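Protein angel homolog 2 (Homo sapiens, PDB 6RW0) acts on RNA ends as a 2',3'-cyclic phosphatase of the CCR4 deadenylase family and probably binds mRNA 3'-untranslated regions. Local coordinates at residues V156-N170 with D204-E216. Residues are numbered along the deposited sequence; the frame is centred on the assembly and turned at random.
Sequences VEFFRPDISLLDRDN and DIKLTQLAMLLAE
Phe-158 and Gln-209 join a hairpin's connecting loop, between strands 148-157 and 171-179, to helix 203-220, which packs against the same beta sheet. The two side chains cross at about a right angle, the amide plane tilted 27° from the ring, with Gln-209 CB over the ring centre, 3.8 Å from the centroid, in a CH-pi contact. A flat aromatic suits this place, since one face takes CB and CG of Gln-209 while the amide, near CD2, keeps its polar atoms for hydrogen bonds. Extended past CG, Gln-209 carries NE2 to Asn-170 OD1 at 3.2 Å, a nearly straight bond from a donor tilted off the carbonyl plane. NE2 also donates to a water that bonds to Arg-168 O, while OE1 accepts from Leu-197 N; the buried amide is thus held at both ends. Met-212 lies obliquely beside the ring; SD meets Leu-166 CD1 tip to tip at 3.7 Å, and the bend at chi3 (82°) turns CE onto Glu-157 O. Replacing Phe-158 with an alanine would probably open a gap beneath Gln-209 and deprive Met-212 of its aromatic neighbour. Leu-165 places CD1 3.8 Å from Ile-205 CG1. Such packing, apolar around one buried amide, fits the layered alpha/beta endonuclease/exonuclease/phosphatase fold.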
ATOM      1  N   VAL A 156       3.393  13.128   0.299  1.00 13.58           N
ATOM      2  CA  VAL A 156       3.883  13.070  -1.072  1.00 14.34           C
ATOM      3  C   VAL A 156       2.691  13.277  -1.999  1.00 13.27           C
ATOM      4  O   VAL A 156       1.696  12.541  -1.907  1.00 15.42           O
ATOM      5  CB  VAL A 156       4.551  11.720  -1.374  1.00 16.70           C
ATOM      6  CG1 VAL A 156       5.205  11.739  -2.732  1.00 18.57           C
ATOM      7  CG2 VAL A 156       5.576  11.355  -0.302  1.00 18.05           C
ATOM      8  N   GLU A 157       2.779  14.265  -2.883  1.00 13.80           N
ATOM      9  CA  GLU A 157       1.789  14.465  -3.940  1.00 13.31           C
ATOM     10  C   GLU A 157       2.393  14.007  -5.256  1.00 14.06           C
ATOM     11  O   GLU A 157       3.441  14.525  -5.674  1.00 16.58           O
ATOM     12  CB  GLU A 157       1.384  15.935  -4.050  1.00 14.93           C
ATOM     13  CG  GLU A 157       0.586  16.410  -2.858  1.00 13.96           C
ATOM     14  CD  GLU A 157       0.158  17.863  -2.924  1.00 16.75           C
ATOM     15  OE1 GLU A 157       0.607  18.612  -3.827  1.00 19.52           O
ATOM     16  OE2 GLU A 157      -0.642  18.252  -2.044  1.00 16.27           O
ATOM     17  N   PHE A 158       1.748  13.046  -5.920  1.00 13.31           N
ATOM     18  CA  PHE A 158       2.275  12.593  -7.200  1.00 12.45           C
ATOM     19  C   PHE A 158       1.876  13.510  -8.351  1.00 13.79           C
ATOM     20  O   PHE A 158       2.487  13.433  -9.422  1.00 14.31           O
ATOM     21  CB  PHE A 158       1.855  11.150  -7.505  1.00 13.93           C
ATOM     22  CG  PHE A 158       2.280  10.137  -6.452  1.00 12.99           C
ATOM     23  CD1 PHE A 158       3.538  10.184  -5.862  1.00 13.85           C
ATOM     24  CD2 PHE A 158       1.422   9.125  -6.076  1.00 14.48           C
ATOM     25  CE1 PHE A 158       3.912   9.243  -4.907  1.00 15.11           C
ATOM     26  CE2 PHE A 158       1.792   8.196  -5.140  1.00 14.44           C
ATOM     27  CZ  PHE A 158       3.037   8.262  -4.541  1.00 14.44           C
ATOM     28  N   PHE A 159       0.920  14.381  -8.125  1.00 14.08           N
ATOM     29  CA  PHE A 159       0.495  15.333  -9.170  1.00 13.64           C
ATOM     30  C   PHE A 159       1.538  16.452  -9.279  1.00 15.59           C
ATOM     31  O   PHE A 159       1.781  17.106  -8.288  1.00 18.72           O
ATOM     32  CB  PHE A 159      -0.859  15.957  -8.839  1.00 15.10           C
ATOM     33  CG  PHE A 159      -1.293  16.984  -9.844  1.00 17.79           C
ATOM     34  CD1 PHE A 159      -1.602  16.614 -11.126  1.00 18.51           C
ATOM     35  CD2 PHE A 159      -1.316  18.321  -9.520  1.00 23.50           C
ATOM     36  CE1 PHE A 159      -1.963  17.558 -12.066  1.00 20.75           C
ATOM     37  CE2 PHE A 159      -1.688  19.262 -10.461  1.00 26.37           C
ATOM     38  CZ  PHE A 159      -1.992  18.877 -11.734  1.00 21.79           C
ATOM     39  N   ARG A 160       2.137  16.650 -10.445  1.00 16.09           N
ATOM     40  CA  ARG A 160       3.058  17.776 -10.673  1.00 17.32           C
ATOM     41  C   ARG A 160       2.471  18.612 -11.813  1.00 20.31           C
ATOM     42  O   ARG A 160       2.504  18.164 -12.913  1.00 21.89           O
ATOM     43  CB  ARG A 160       4.456  17.269 -11.018  1.00 18.72           C
ATOM     44  CG  ARG A 160       5.243  16.765  -9.822  1.00 19.53           C
ATOM     45  CD  ARG A 160       5.765  17.890  -8.964  1.00 24.20           C
ATOM     46  NE  ARG A 160       6.719  18.721  -9.673  1.00 29.53           N
ATOM     47  CZ  ARG A 160       8.038  18.604  -9.593  1.00 32.69           C
ATOM     48  NH1 ARG A 160       8.580  17.731  -8.769  1.00 32.26           N
ATOM     49  NH2 ARG A 160       8.814  19.324 -10.374  1.00 29.09           N
ATOM     50  N   PRO A 161       2.033  19.853 -11.595  1.00 22.31           N
ATOM     51  CA  PRO A 161       1.446  20.614 -12.672  1.00 25.95           C
ATOM     52  C   PRO A 161       2.487  20.972 -13.738  1.00 26.24           C
ATOM     53  O   PRO A 161       2.087  21.255 -14.797  1.00 28.85           O
ATOM     54  CB  PRO A 161       0.866  21.854 -11.995  1.00 31.62           C
ATOM     55  CG  PRO A 161       1.621  21.991 -10.722  1.00 30.69           C
ATOM     56  CD  PRO A 161       2.120  20.604 -10.355  1.00 29.59           C
ATOM     57  N   ASP A 162       3.769  20.972 -13.396  1.00 24.27           N
ATOM     58  CA  ASP A 162       4.841  21.336 -14.314  1.00 25.63           C
ATOM     59  C   ASP A 162       5.379  20.157 -15.122  1.00 22.65           C
ATOM     60  O   ASP A 162       6.302  20.348 -15.922  1.00 26.92           O
ATOM     61  CB  ASP A 162       5.988  22.006 -13.530  1.00 30.00           C
ATOM     62  CG  ASP A 162       6.529  21.137 -12.382  1.00 33.88           C
ATOM     63  OD1 ASP A 162       5.748  20.412 -11.726  1.00 29.37           O
ATOM     64  OD2 ASP A 162       7.750  21.192 -12.122  1.00 37.03           O
ATOM     65  N   ILE A 163       4.829  18.958 -14.947  1.00 18.42           N
ATOM     66  CA  ILE A 163       5.308  17.740 -15.603  1.00 17.93           C
ATOM     67  C   ILE A 163       4.094  17.029 -16.184  1.00 18.18           C
ATOM     68  O   ILE A 163       3.292  16.455 -15.438  1.00 18.28           O
ATOM     69  CB  ILE A 163       6.065  16.832 -14.625  1.00 18.04           C
ATOM     70  CG1 ILE A 163       7.273  17.603 -14.077  1.00 22.04           C
ATOM     71  CG2 ILE A 163       6.482  15.539 -15.295  1.00 19.85           C
ATOM     72  CD1 ILE A 163       7.963  16.919 -12.944  1.00 24.63           C
ATOM     73  N   SER A 164       3.951  17.063 -17.512  1.00 19.78           N
ATOM     74  CA  SER A 164       2.733  16.542 -18.126  1.00 20.03           C
ATOM     75  C   SER A 164       2.494  15.078 -17.787  1.00 16.47           C
ATOM     76  O   SER A 164       1.341  14.653 -17.657  1.00 18.70           O
ATOM     77  CB  SER A 164       2.778  16.753 -19.636  1.00 22.12           C
ATOM     78  OG  SER A 164       2.657  18.135 -19.933  1.00 27.14           O
ATOM     79  N   LEU A 165       3.556  14.293 -17.624  1.00 17.19           N
ATOM     80  CA  LEU A 165       3.394  12.885 -17.289  1.00 15.81           C
ATOM     81  C   LEU A 165       2.582  12.701 -16.020  1.00 17.02           C
ATOM     82  O   LEU A 165       1.768  11.771 -15.917  1.00 17.14           O
ATOM     83  CB  LEU A 165       4.782  12.274 -17.088  1.00 16.96           C
ATOM     84  CG  LEU A 165       4.858  10.868 -16.514  1.00 16.25           C
ATOM     85  CD1 LEU A 165       4.240   9.866 -17.476  1.00 19.91           C
ATOM     86  CD2 LEU A 165       6.291  10.447 -16.214  1.00 18.45           C
ATOM     87  N   LEU A 166       2.826  13.546 -15.028  1.00 15.46           N
ATOM     88  CA  LEU A 166       2.327  13.340 -13.672  1.00 14.08           C
ATOM     89  C   LEU A 166       1.038  14.127 -13.453  1.00 14.67           C
ATOM     90  O   LEU A 166       0.940  15.004 -12.599  1.00 15.61           O
ATOM     91  CB  LEU A 166       3.406  13.718 -12.666  1.00 13.92           C
ATOM     92  CG  LEU A 166       4.542  12.698 -12.607  1.00 14.99           C
ATOM     93  CD1 LEU A 166       5.723  13.263 -11.824  1.00 16.95           C
ATOM     94  CD2 LEU A 166       4.110  11.362 -12.002  1.00 16.41           C
ATOM     95  N   ASP A 167       0.018  13.750 -14.224  1.00 14.37           N
ATOM     96  CA  ASP A 167      -1.251  14.460 -14.223  1.00 15.37           C
ATOM     97  C   ASP A 167      -2.319  13.791 -13.364  1.00 15.96           C
ATOM     98  O   ASP A 167      -3.490  14.180 -13.444  1.00 18.50           O
ATOM     99  CB  ASP A 167      -1.758  14.656 -15.659  1.00 17.10           C
ATOM    100  CG  ASP A 167      -1.996  13.344 -16.401  1.00 19.27           C
ATOM    101  OD1 ASP A 167      -1.943  12.265 -15.788  1.00 19.37           O
ATOM    102  OD2 ASP A 167      -2.239  13.400 -17.630  1.00 20.37           O
ATOM    103  N   ARG A 168      -1.949  12.828 -12.527  1.00 14.31           N
ATOM    104  CA  ARG A 168      -2.906  12.086 -11.716  1.00 13.78           C
ATOM    105  C   ARG A 168      -2.805  12.476 -10.241  1.00 15.42           C
ATOM    106  O   ARG A 168      -1.749  12.905  -9.761  1.00 15.82           O
ATOM    107  CB  ARG A 168      -2.675  10.581 -11.892  1.00 14.97           C
ATOM    108  CG  ARG A 168      -2.803  10.092 -13.349  1.00 16.82           C
ATOM    109  CD  ARG A 168      -4.147  10.452 -13.921  1.00 19.72           C
ATOM    110  NE  ARG A 168      -4.747   9.443 -14.797  1.00 22.85           N
ATOM    111  CZ  ARG A 168      -4.424   9.276 -16.077  1.00 20.98           C
ATOM    112  NH1 ARG A 168      -3.482  10.028 -16.628  1.00 22.23           N
ATOM    113  NH2 ARG A 168      -5.045   8.361 -16.810  1.00 24.77           N
ATOM    114  N   ASP A 169      -3.915  12.301  -9.519  1.00 14.89           N
ATOM    115  CA  ASP A 169      -4.091  12.878  -8.184  1.00 14.40           C
ATOM    116  C   ASP A 169      -3.639  11.991  -7.029  1.00 15.16           C
ATOM    117  O   ASP A 169      -3.834  12.367  -5.861  1.00 15.61           O
ATOM    118  CB  ASP A 169      -5.543  13.316  -8.009  1.00 16.29           C
ATOM    119  CG  ASP A 169      -5.867  14.540  -8.844  1.00 25.78           C
ATOM    120  OD1 ASP A 169      -5.098  15.538  -8.776  1.00 27.39           O
ATOM    121  OD2 ASP A 169      -6.867  14.485  -9.595  1.00 27.59           O
ATOM    122  N   ASN A 170      -2.954  10.896  -7.303  1.00 13.63           N
ATOM    123  CA  ASN A 170      -2.579   9.976  -6.241  1.00 12.93           C
ATOM    124  C   ASN A 170      -1.538  10.587  -5.308  1.00 14.51           C
ATOM    125  O   ASN A 170      -0.815  11.538  -5.649  1.00 13.90           O
ATOM    126  CB  ASN A 170      -2.065   8.682  -6.854  1.00 12.94           C
ATOM    127  CG  ASN A 170      -3.062   8.069  -7.796  1.00 14.09           C
ATOM    128  OD1 ASN A 170      -3.033   8.335  -9.004  1.00 14.62           O
ATOM    129  ND2 ASN A 170      -3.998   7.291  -7.248  1.00 17.47           N
ATOM    130  N   ASP A 204       3.963   3.746 -16.891  1.00 13.93           N
ATOM    131  CA  ASP A 204       4.912   4.876 -16.840  1.00 13.49           C
ATOM    132  C   ASP A 204       4.548   5.761 -15.644  1.00 13.31           C
ATOM    133  O   ASP A 204       5.414   6.096 -14.889  1.00 13.21           O
ATOM    134  CB  ASP A 204       4.886   5.658 -18.155  1.00 13.66           C
ATOM    135  CG  ASP A 204       3.528   6.124 -18.645  1.00 14.81           C
ATOM    136  OD1 ASP A 204       2.539   5.502 -18.333  1.00 14.04           O
ATOM    137  OD2 ASP A 204       3.510   7.105 -19.332  1.00 16.53           O
ATOM    138  N   ILE A 205       3.282   6.087 -15.463  1.00 13.42           N
ATOM    139  CA  ILE A 205       2.874   6.866 -14.299  1.00 13.86           C
ATOM    140  C   ILE A 205       3.086   6.069 -13.021  1.00 13.52           C
ATOM    141  O   ILE A 205       3.613   6.592 -12.034  1.00 13.59           O
ATOM    142  CB  ILE A 205       1.430   7.384 -14.439  1.00 13.10           C
ATOM    143  CG1 ILE A 205       1.300   8.261 -15.675  1.00 14.32           C
ATOM    144  CG2 ILE A 205       1.067   8.143 -13.162  1.00 14.66           C
ATOM    145  CD1 ILE A 205      -0.104   8.716 -15.912  1.00 15.03           C
ATOM    146  N   LYS A 206       2.697   4.789 -13.013  1.00 12.94           N
ATOM    147  CA  LYS A 206       2.847   3.977 -11.809  1.00 13.11           C
ATOM    148  C   LYS A 206       4.292   3.936 -11.325  1.00 12.44           C
ATOM    149  O   LYS A 206       4.555   4.079 -10.124  1.00 13.49           O
ATOM    150  CB  LYS A 206       2.387   2.547 -12.059  1.00 15.87           C
ATOM    151  CG  LYS A 206       0.930   2.275 -11.942  1.00 21.93           C
ATOM    152  CD  LYS A 206       0.796   0.775 -11.657  1.00 21.24           C
ATOM    153  CE  LYS A 206      -0.577   0.424 -11.147  1.00 24.65           C
ATOM    154  NZ  LYS A 206      -1.609   0.491 -12.178  1.00 21.03           N
ATOM    155  N   LEU A 207       5.239   3.639 -12.231  1.00 13.59           N
ATOM    156  CA  LEU A 207       6.643   3.548 -11.825  1.00 13.19           C
ATOM    157  C   LEU A 207       7.165   4.891 -11.344  1.00 12.82           C
ATOM    158  O   LEU A 207       7.981   4.945 -10.414  1.00 14.72           O
ATOM    159  CB  LEU A 207       7.517   3.037 -12.973  1.00 14.52           C
ATOM    160  CG  LEU A 207       7.442   1.526 -13.156  1.00 15.71           C
ATOM    161  CD1 LEU A 207       8.098   1.137 -14.464  1.00 17.55           C
ATOM    162  CD2 LEU A 207       8.076   0.782 -11.998  1.00 18.23           C
ATOM    163  N   THR A 208       6.702   5.988 -11.942  1.00 12.36           N
ATOM    164  CA  THR A 208       7.168   7.301 -11.516  1.00 13.62           C
ATOM    165  C   THR A 208       6.600   7.657 -10.146  1.00 12.98           C
ATOM    166  O   THR A 208       7.312   8.207  -9.302  1.00 13.67           O
ATOM    167  CB  THR A 208       6.811   8.353 -12.566  1.00 13.28           C
ATOM    168  OG1 THR A 208       7.337   7.966 -13.848  1.00 14.28           O
ATOM    169  CG2 THR A 208       7.411   9.708 -12.233  1.00 13.21           C
ATOM    170  N   GLN A 209       5.321   7.350  -9.909  1.00 12.45           N
ATOM    171  CA  GLN A 209       4.740   7.525  -8.579  1.00 11.83           C
ATOM    172  C   GLN A 209       5.506   6.716  -7.543  1.00 11.85           C
ATOM    173  O   GLN A 209       5.857   7.219  -6.471  1.00 13.67           O
ATOM    174  CB  GLN A 209       3.263   7.132  -8.598  1.00 11.89           C
ATOM    175  CG  GLN A 209       2.400   8.050  -9.447  1.00 12.71           C
ATOM    176  CD  GLN A 209       0.913   7.748  -9.348  1.00 13.11           C
ATOM    177  OE1 GLN A 209       0.512   6.665  -8.926  1.00 14.04           O
ATOM    178  NE2 GLN A 209       0.089   8.711  -9.752  1.00 13.39           N
ATOM    179  N   LEU A 210       5.780   5.450  -7.847  1.00 13.11           N
ATOM    180  CA  LEU A 210       6.573   4.641  -6.928  1.00 12.54           C
ATOM    181  C   LEU A 210       7.937   5.271  -6.664  1.00 13.62           C
ATOM    182  O   LEU A 210       8.390   5.332  -5.511  1.00 14.61           O
ATOM    183  CB  LEU A 210       6.722   3.230  -7.489  1.00 13.71           C
ATOM    184  CG  LEU A 210       7.612   2.291  -6.681  1.00 14.29           C
ATOM    185  CD1 LEU A 210       7.011   2.043  -5.307  1.00 15.46           C
ATOM    186  CD2 LEU A 210       7.829   0.987  -7.414  1.00 15.91           C
ATOM    187  N   ALA A 211       8.614   5.745  -7.712  1.00 13.39           N
ATOM    188  CA  ALA A 211       9.918   6.380  -7.529  1.00 14.62           C
ATOM    189  C   ALA A 211       9.812   7.589  -6.605  1.00 13.98           C
ATOM    190  O   ALA A 211      10.711   7.841  -5.793  1.00 14.81           O
ATOM    191  CB  ALA A 211      10.486   6.794  -8.886  1.00 15.95           C
ATOM    192  N   MET A 212       8.728   8.357  -6.721  1.00 14.24           N
ATOM    193  CA  MET A 212       8.538   9.514  -5.853  1.00 13.38           C
ATOM    194  C   MET A 212       8.376   9.087  -4.399  1.00 13.71           C
ATOM    195  O   MET A 212       8.937   9.720  -3.499  1.00 14.63           O
ATOM    196  CB  MET A 212       7.337  10.321  -6.337  1.00 13.45           C
ATOM    197  CG  MET A 212       7.600  11.013  -7.659  1.00 14.26           C
ATOM    198  SD  MET A 212       6.116  11.638  -8.479  1.00 19.99           S
ATOM    199  CE  MET A 212       5.915  13.112  -7.647  1.00 20.66           C
ATOM    200  N   LEU A 213       7.614   8.022  -4.144  1.00 13.67           N
ATOM    201  CA  LEU A 213       7.507   7.514  -2.777  1.00 13.28           C
ATOM    202  C   LEU A 213       8.857   7.017  -2.272  1.00 14.22           C
ATOM    203  O   LEU A 213       9.270   7.321  -1.144  1.00 14.22           O
ATOM    204  CB  LEU A 213       6.482   6.386  -2.704  1.00 13.66           C
ATOM    205  CG  LEU A 213       6.181   5.890  -1.288  1.00 14.82           C
ATOM    206  CD1 LEU A 213       5.463   6.964  -0.488  1.00 18.68           C
ATOM    207  CD2 LEU A 213       5.368   4.616  -1.352  1.00 17.68           C
ATOM    208  N   LEU A 214       9.565   6.243  -3.097  1.00 13.34           N
ATOM    209  CA  LEU A 214      10.869   5.725  -2.689  1.00 13.82           C
ATOM    210  C   LEU A 214      11.858   6.851  -2.409  1.00 13.77           C
ATOM    211  O   LEU A 214      12.664   6.757  -1.471  1.00 15.45           O
ATOM    212  CB  LEU A 214      11.422   4.767  -3.743  1.00 13.57           C
ATOM    213  CG  LEU A 214      10.651   3.464  -3.927  1.00 15.27           C
ATOM    214  CD1 LEU A 214      11.252   2.675  -5.083  1.00 17.47           C
ATOM    215  CD2 LEU A 214      10.616   2.606  -2.665  1.00 17.31           C
ATOM    216  N   ALA A 215      11.826   7.926  -3.203  1.00 13.58           N
ATOM    217  CA  ALA A 215      12.711   9.058  -2.937  1.00 13.94           C
ATOM    218  C   ALA A 215      12.384   9.713  -1.602  1.00 14.18           C
ATOM    219  O   ALA A 215      13.285  10.087  -0.853  1.00 14.74           O
ATOM    220  CB  ALA A 215      12.621  10.078  -4.070  1.00 16.51           C
ATOM    221  N   GLU A 216      11.097   9.865  -1.279  1.00 13.92           N
ATOM    222  CA  GLU A 216      10.756  10.437   0.019  1.00 14.73           C
ATOM    223  C   GLU A 216      11.260   9.540   1.145  1.00 14.49           C
ATOM    224  O   GLU A 216      11.830  10.024   2.131  1.00 15.01           O
ATOM    225  CB  GLU A 216       9.249  10.660   0.131  1.00 15.54           C
ATOM    226  CG  GLU A 216       8.862  11.425   1.378  1.00 16.65           C
ATOM    227  CD  GLU A 216       9.178  12.897   1.296  1.00 18.31           C
ATOM    228  OE1 GLU A 216       9.376  13.428   0.178  1.00 21.40           O
ATOM    229  OE2 GLU A 216       9.222  13.538   2.359  1.00 24.74           O
TER
HETATM  230  O   HOH W   1       0.547  11.688 -10.841  1.00 14.46           O